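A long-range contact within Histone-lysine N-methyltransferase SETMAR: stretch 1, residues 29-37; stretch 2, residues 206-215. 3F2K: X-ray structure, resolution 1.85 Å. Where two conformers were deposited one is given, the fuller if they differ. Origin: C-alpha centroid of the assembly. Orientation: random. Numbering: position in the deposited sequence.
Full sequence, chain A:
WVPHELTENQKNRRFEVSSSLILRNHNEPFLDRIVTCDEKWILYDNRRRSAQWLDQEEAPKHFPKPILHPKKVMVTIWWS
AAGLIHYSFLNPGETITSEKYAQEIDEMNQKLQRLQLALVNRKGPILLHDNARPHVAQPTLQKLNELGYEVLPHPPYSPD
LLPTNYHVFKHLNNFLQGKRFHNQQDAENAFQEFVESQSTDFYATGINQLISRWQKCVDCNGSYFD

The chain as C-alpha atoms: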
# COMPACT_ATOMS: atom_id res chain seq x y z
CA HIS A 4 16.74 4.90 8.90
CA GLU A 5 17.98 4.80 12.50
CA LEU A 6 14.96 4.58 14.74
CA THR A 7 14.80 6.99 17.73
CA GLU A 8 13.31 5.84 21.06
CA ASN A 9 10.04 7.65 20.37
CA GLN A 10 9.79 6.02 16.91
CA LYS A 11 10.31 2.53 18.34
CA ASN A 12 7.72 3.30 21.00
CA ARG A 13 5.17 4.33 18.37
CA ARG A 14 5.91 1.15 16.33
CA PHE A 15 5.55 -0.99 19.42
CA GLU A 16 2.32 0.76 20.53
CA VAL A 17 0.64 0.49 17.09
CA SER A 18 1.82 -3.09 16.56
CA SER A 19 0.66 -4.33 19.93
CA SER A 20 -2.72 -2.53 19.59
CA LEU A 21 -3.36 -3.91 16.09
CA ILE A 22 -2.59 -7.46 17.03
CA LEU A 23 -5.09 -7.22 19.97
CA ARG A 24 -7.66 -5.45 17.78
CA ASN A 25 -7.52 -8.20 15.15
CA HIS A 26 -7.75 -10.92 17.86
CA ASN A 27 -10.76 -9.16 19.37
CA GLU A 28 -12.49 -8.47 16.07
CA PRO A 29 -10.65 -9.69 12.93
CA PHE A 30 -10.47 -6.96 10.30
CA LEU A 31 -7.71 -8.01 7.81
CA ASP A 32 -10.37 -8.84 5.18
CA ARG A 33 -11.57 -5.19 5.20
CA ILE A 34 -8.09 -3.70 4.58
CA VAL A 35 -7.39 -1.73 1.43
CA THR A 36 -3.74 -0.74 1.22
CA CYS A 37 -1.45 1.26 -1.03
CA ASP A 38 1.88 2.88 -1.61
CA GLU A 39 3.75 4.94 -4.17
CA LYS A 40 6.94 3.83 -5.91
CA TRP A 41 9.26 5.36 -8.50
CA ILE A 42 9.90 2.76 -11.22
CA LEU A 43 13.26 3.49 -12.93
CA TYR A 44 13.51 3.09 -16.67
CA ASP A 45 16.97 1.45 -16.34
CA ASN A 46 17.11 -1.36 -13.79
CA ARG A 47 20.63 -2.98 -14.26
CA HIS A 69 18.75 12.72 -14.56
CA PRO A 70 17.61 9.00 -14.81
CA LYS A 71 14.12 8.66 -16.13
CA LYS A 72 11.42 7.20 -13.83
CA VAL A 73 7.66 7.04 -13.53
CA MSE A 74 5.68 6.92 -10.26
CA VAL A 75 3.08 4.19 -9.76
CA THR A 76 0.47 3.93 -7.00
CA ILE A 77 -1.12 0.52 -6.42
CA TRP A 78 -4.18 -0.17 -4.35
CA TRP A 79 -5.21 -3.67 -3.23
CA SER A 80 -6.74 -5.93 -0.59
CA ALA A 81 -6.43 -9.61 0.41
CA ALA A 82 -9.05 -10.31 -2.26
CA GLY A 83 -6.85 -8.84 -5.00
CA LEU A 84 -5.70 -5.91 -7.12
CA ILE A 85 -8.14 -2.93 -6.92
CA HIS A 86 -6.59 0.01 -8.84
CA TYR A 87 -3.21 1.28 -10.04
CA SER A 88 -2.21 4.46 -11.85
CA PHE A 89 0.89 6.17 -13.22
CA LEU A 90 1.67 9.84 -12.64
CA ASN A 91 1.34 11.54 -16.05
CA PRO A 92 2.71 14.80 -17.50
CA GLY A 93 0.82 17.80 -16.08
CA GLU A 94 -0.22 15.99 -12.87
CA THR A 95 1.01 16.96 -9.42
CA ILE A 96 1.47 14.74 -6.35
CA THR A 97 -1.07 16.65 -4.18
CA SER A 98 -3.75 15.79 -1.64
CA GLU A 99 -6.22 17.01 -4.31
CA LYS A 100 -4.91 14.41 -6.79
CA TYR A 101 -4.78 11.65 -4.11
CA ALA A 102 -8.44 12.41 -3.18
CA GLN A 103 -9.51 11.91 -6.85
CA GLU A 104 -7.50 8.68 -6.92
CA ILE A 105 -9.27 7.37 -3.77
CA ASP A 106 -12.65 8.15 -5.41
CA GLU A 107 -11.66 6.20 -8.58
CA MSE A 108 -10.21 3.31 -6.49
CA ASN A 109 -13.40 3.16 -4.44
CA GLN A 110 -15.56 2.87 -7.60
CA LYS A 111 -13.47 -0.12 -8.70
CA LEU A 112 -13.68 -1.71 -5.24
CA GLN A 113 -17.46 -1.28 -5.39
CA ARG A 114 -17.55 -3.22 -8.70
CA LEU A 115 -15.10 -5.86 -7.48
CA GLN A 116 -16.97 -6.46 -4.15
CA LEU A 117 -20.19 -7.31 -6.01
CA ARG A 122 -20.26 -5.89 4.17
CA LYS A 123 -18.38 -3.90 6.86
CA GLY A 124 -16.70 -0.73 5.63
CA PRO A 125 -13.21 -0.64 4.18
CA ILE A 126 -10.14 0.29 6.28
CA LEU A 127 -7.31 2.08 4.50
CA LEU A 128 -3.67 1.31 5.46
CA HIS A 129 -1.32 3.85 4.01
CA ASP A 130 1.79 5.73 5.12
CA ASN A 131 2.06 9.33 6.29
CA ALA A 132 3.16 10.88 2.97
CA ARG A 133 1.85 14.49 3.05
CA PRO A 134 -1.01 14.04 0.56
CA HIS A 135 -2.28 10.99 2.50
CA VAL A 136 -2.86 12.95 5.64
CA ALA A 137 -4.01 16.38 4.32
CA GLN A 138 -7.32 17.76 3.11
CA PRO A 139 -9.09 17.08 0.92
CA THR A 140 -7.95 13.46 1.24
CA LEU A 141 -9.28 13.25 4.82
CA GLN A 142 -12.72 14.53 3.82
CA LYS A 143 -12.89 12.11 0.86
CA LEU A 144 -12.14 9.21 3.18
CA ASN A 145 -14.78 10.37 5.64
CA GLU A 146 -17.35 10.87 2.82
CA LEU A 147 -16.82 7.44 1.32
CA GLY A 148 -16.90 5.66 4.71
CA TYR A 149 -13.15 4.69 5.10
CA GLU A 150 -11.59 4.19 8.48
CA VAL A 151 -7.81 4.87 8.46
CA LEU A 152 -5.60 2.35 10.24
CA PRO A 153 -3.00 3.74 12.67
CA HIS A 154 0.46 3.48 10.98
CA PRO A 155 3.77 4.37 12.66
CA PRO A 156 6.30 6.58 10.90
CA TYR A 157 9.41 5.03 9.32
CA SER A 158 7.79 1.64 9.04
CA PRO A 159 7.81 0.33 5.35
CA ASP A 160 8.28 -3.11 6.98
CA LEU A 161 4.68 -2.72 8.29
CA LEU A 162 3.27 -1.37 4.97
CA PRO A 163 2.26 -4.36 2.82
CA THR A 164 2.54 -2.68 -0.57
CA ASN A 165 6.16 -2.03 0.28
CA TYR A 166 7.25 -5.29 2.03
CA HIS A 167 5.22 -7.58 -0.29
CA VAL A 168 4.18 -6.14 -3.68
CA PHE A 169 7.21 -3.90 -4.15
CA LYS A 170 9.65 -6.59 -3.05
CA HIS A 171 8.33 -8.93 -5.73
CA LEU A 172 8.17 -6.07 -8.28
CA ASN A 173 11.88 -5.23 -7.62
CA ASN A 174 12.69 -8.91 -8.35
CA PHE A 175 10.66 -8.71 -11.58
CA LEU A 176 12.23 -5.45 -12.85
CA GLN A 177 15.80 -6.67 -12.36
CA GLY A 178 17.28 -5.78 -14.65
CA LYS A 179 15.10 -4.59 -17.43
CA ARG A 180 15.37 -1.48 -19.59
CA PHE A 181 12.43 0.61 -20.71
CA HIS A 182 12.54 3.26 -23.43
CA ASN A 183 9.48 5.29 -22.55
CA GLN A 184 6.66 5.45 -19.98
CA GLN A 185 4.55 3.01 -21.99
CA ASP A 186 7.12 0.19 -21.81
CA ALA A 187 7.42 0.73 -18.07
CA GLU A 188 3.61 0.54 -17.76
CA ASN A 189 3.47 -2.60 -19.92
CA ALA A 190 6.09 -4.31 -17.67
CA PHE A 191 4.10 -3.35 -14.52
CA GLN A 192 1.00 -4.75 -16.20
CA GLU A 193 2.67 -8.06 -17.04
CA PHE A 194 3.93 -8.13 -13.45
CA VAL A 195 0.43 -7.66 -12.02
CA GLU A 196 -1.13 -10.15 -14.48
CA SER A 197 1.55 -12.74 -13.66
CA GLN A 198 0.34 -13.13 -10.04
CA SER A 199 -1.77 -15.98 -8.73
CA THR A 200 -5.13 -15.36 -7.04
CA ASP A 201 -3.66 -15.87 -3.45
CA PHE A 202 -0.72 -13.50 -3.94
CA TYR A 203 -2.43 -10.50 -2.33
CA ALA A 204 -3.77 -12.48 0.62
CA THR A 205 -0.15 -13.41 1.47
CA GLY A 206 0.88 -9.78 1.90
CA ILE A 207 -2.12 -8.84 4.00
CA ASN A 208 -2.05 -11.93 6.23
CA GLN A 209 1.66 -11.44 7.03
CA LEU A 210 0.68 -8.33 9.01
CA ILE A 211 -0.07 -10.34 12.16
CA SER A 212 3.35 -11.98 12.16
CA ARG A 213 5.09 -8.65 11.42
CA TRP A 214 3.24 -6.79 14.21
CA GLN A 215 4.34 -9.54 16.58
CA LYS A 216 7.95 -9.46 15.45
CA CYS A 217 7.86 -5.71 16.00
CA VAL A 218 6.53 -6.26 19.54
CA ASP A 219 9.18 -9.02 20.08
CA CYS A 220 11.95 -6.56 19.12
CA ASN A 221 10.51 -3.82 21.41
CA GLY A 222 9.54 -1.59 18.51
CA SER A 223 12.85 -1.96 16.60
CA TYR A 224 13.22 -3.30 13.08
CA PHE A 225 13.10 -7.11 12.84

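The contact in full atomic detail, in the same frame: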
# COMPACT_ATOMS: atom_id res chain seq x y z
N PRO A 29 -11.48 -9.59 14.13
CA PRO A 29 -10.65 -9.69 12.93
C PRO A 29 -11.15 -8.72 11.87
O PRO A 29 -12.38 -8.64 11.59
CB PRO A 29 -10.80 -11.15 12.48
CG PRO A 29 -11.22 -11.86 13.74
CD PRO A 29 -12.01 -10.91 14.55
N PHE A 30 -10.19 -7.97 11.32
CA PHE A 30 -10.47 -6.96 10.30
C PHE A 30 -9.56 -7.00 9.05
O PHE A 30 -9.74 -6.18 8.14
CB PHE A 30 -10.34 -5.57 10.93
CG PHE A 30 -8.96 -5.27 11.40
CD1 PHE A 30 -8.01 -4.68 10.52
CD2 PHE A 30 -8.60 -5.50 12.74
CE1 PHE A 30 -6.67 -4.38 10.98
CE2 PHE A 30 -7.34 -5.17 13.20
CZ PHE A 30 -6.36 -4.62 12.32
N LEU A 31 -8.62 -7.95 8.98
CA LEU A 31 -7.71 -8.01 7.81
C LEU A 31 -8.41 -8.00 6.46
O LEU A 31 -7.91 -7.38 5.52
CB LEU A 31 -6.66 -9.17 7.88
CG LEU A 31 -5.73 -9.11 9.11
CD1 LEU A 31 -4.64 -10.14 9.02
CD2 LEU A 31 -5.04 -7.76 9.40
N ASP A 32 -9.54 -8.72 6.38
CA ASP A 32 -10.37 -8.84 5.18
C ASP A 32 -10.94 -7.50 4.68
O ASP A 32 -11.29 -7.39 3.48
CB ASP A 32 -11.51 -9.89 5.40
CG ASP A 32 -12.67 -9.38 6.33
OD1 ASP A 32 -12.46 -8.94 7.48
OD2 ASP A 32 -13.84 -9.46 5.90
N ARG A 33 -11.01 -6.51 5.57
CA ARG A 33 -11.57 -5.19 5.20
C ARG A 33 -10.45 -4.22 4.81
O ARG A 33 -10.72 -3.14 4.28
CB ARG A 33 -12.41 -4.61 6.36
CG ARG A 33 -13.57 -5.56 6.85
CD ARG A 33 -14.03 -5.16 8.30
NE ARG A 33 -14.36 -3.75 8.36
CZ ARG A 33 -14.45 -3.08 9.46
NH1 ARG A 33 -14.27 -3.69 10.63
NH2 ARG A 33 -14.76 -1.77 9.43
N ILE A 34 -9.19 -4.65 4.93
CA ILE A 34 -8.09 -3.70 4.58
C ILE A 34 -7.95 -3.46 3.10
O ILE A 34 -7.95 -4.42 2.32
CB ILE A 34 -6.71 -4.16 5.15
CG1 ILE A 34 -6.69 -4.00 6.65
CG2 ILE A 34 -5.54 -3.20 4.58
CD1 ILE A 34 -5.51 -4.68 7.37
N VAL A 35 -7.86 -2.19 2.72
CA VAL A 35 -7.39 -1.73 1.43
C VAL A 35 -6.03 -1.06 1.76
O VAL A 35 -5.95 -0.32 2.70
CB VAL A 35 -8.33 -0.67 0.82
CG1 VAL A 35 -7.70 -0.10 -0.42
CG2 VAL A 35 -9.68 -1.39 0.36
N THR A 36 -5.02 -1.31 0.95
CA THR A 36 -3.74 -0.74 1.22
C THR A 36 -3.05 -0.24 -0.05
O THR A 36 -3.31 -0.74 -1.20
CB THR A 36 -2.85 -1.79 2.00
OG1 THR A 36 -1.77 -1.12 2.67
CG2 THR A 36 -2.35 -2.94 1.12
N CYS A 37 -2.09 0.66 0.14
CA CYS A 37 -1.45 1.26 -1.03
C CYS A 37 -0.09 1.77 -0.68
O CYS A 37 0.25 1.83 0.50
CB CYS A 37 -2.30 2.42 -1.53
SG CYS A 37 -2.31 3.84 -0.45
N GLY A 206 0.40 -11.04 1.36
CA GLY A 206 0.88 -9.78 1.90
C GLY A 206 0.10 -9.27 3.10
O GLY A 206 0.69 -8.84 4.09
N ILE A 207 -1.23 -9.33 2.98
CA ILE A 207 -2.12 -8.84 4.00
C ILE A 207 -1.93 -9.66 5.26
O ILE A 207 -1.64 -9.13 6.32
CB ILE A 207 -3.62 -8.94 3.55
CG1 ILE A 207 -3.84 -8.05 2.34
CG2 ILE A 207 -4.55 -8.62 4.73
CD1 ILE A 207 -3.72 -6.57 2.65
N ASN A 208 -2.08 -10.97 5.09
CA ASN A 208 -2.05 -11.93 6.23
C ASN A 208 -0.73 -11.93 7.05
O ASN A 208 -0.73 -12.10 8.29
CB ASN A 208 -2.55 -13.29 5.74
CG ASN A 208 -4.07 -13.26 5.56
OD1 ASN A 208 -4.81 -13.10 6.55
ND2 ASN A 208 -4.56 -13.39 4.31
N GLN A 209 0.35 -11.59 6.37
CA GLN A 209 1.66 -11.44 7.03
C GLN A 209 1.65 -10.34 8.06
O GLN A 209 2.51 -10.35 8.91
CB GLN A 209 2.76 -11.19 6.02
CG GLN A 209 3.20 -12.53 5.47
CD GLN A 209 4.23 -12.45 4.38
OE1 GLN A 209 4.63 -11.38 3.97
NE2 GLN A 209 4.68 -13.62 3.90
N LEU A 210 0.68 -9.40 8.01
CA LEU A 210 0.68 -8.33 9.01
C LEU A 210 0.74 -8.83 10.46
O LEU A 210 1.41 -8.18 11.31
CB LEU A 210 -0.56 -7.39 8.88
CG LEU A 210 -0.58 -6.41 7.70
CD1 LEU A 210 -2.00 -5.81 7.55
CD2 LEU A 210 0.46 -5.27 8.00
N ILE A 211 -0.03 -9.88 10.78
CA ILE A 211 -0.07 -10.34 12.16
C ILE A 211 1.32 -10.75 12.63
O ILE A 211 1.80 -10.33 13.71
CB ILE A 211 -1.03 -11.51 12.32
CG1 ILE A 211 -2.41 -11.06 11.84
CG2 ILE A 211 -1.14 -11.88 13.82
CD1 ILE A 211 -2.93 -10.00 12.76
N SER A 212 1.98 -11.52 11.80
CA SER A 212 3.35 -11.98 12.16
C SER A 212 4.34 -10.81 12.27
O SER A 212 5.21 -10.80 13.19
CB SER A 212 3.84 -13.11 11.23
OG SER A 212 3.99 -12.67 9.89
N ARG A 213 4.21 -9.81 11.40
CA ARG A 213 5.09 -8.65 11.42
C ARG A 213 4.81 -7.72 12.62
O ARG A 213 5.78 -7.20 13.26
CB ARG A 213 4.95 -7.85 10.14
CG ARG A 213 5.62 -8.61 8.97
CD ARG A 213 5.49 -7.81 7.73
NE ARG A 213 6.24 -8.48 6.67
CZ ARG A 213 7.43 -8.11 6.22
NH1 ARG A 213 8.03 -7.01 6.69
NH2 ARG A 213 8.04 -8.85 5.27
N TRP A 214 3.52 -7.48 12.93
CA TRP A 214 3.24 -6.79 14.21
C TRP A 214 3.90 -7.47 15.41
O TRP A 214 4.48 -6.80 16.31
CB TRP A 214 1.73 -6.60 14.46
CG TRP A 214 1.12 -5.68 13.40
CD1 TRP A 214 1.71 -4.65 12.74
CD2 TRP A 214 -0.22 -5.79 12.89
NE1 TRP A 214 0.78 -4.07 11.83
CE2 TRP A 214 -0.41 -4.75 11.95
CE3 TRP A 214 -1.29 -6.63 13.19
CZ2 TRP A 214 -1.63 -4.58 11.24
CZ3 TRP A 214 -2.50 -6.47 12.50
CH2 TRP A 214 -2.65 -5.45 11.54
N GLN A 215 3.80 -8.79 15.44
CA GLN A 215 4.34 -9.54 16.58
C GLN A 215 5.85 -9.47 16.64
O GLN A 215 6.44 -9.37 17.72
CB GLN A 215 3.88 -11.01 16.59
CG GLN A 215 4.24 -11.76 17.93
CD GLN A 215 3.66 -11.08 19.14
OE1 GLN A 215 2.44 -10.90 19.23
NE2 GLN A 215 4.51 -10.69 20.11

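No hydrogen bond joins the two stretches. The contact is an apolar packing of a short 3-10 segment and the start of a strand against one side of a helix, and it buries 348 Å² in total. The strand 34-37 runs nearly perpendicular to helix 206-215, at 94°, with their axes 10.7 Å apart at closest approach. The nearest backbones belong to L31 and I207, whose CA atoms lie 6.8 Å apart.

L31 is the centre of the contact, with 104 Å² covered by the helix. Its CA-to-CB bond points toward the helix, and the m,t rotamer (chi1 -59°, chi2 -173°) extends the side chain so that its two methyls reach different neighbours. CD1 lies 3.7 Å from I211 CG1 and 3.9 Å from N208 OD1, whereas CD2 approaches L210 CD1 at 4.1 Å and W214 CH2 at 4.0 Å. Closer to the backbone, L31 CB meets I207 CG2 at 3.8 Å. The same methyl, I207 CG2, is 3.7 Å from L31 O; that carbonyl accepts a hydrogen bond within its own stretch, from I34 N to L31 O at 3.1 Å, so the methyl packs beside an oxygen already satisfied.

I207 is the helix's main contributor, with 77 Å² covered. Its m,m rotamer (chi1 -64°, chi2 -67°), in the conformer given, separates CG2, which packs on L31, from CD1, which faces the strand: I207 CD1 is 4.3 Å from I34 CG2 and 4.2 Å from T36 CG2. The alternation of the strand is evident here, since I34 and T36 point toward the helix and V35 points away. The t rotamer of T36 (chi1 -160°) places CG2 on the helix side, while its OG1 is hydrogen-bonded elsewhere in the structure. I34, in an m,t rotamer, carries CD1 to within 3.7 Å of L210 CD1.

At the other end, F30 and I211 both start sideways and bring their side-chain ends nearer. The p rotamer of F30 (chi1 64°) carries its ring in the direction of W214, and F30 CZ comes 3.9 Å from W214 CH2. The approach is oblique for both rings, and so is that of L31 CD2 to the indole.

Positions 207, 210, 211 and 214 follow the three- and four-residue spacing expected of one helical side. The helix is kinked at 210 and 211, where L210 N bonds I207 O at 2.9 Å and I211 N bonds N208 O only weakly, at 3.4 Å.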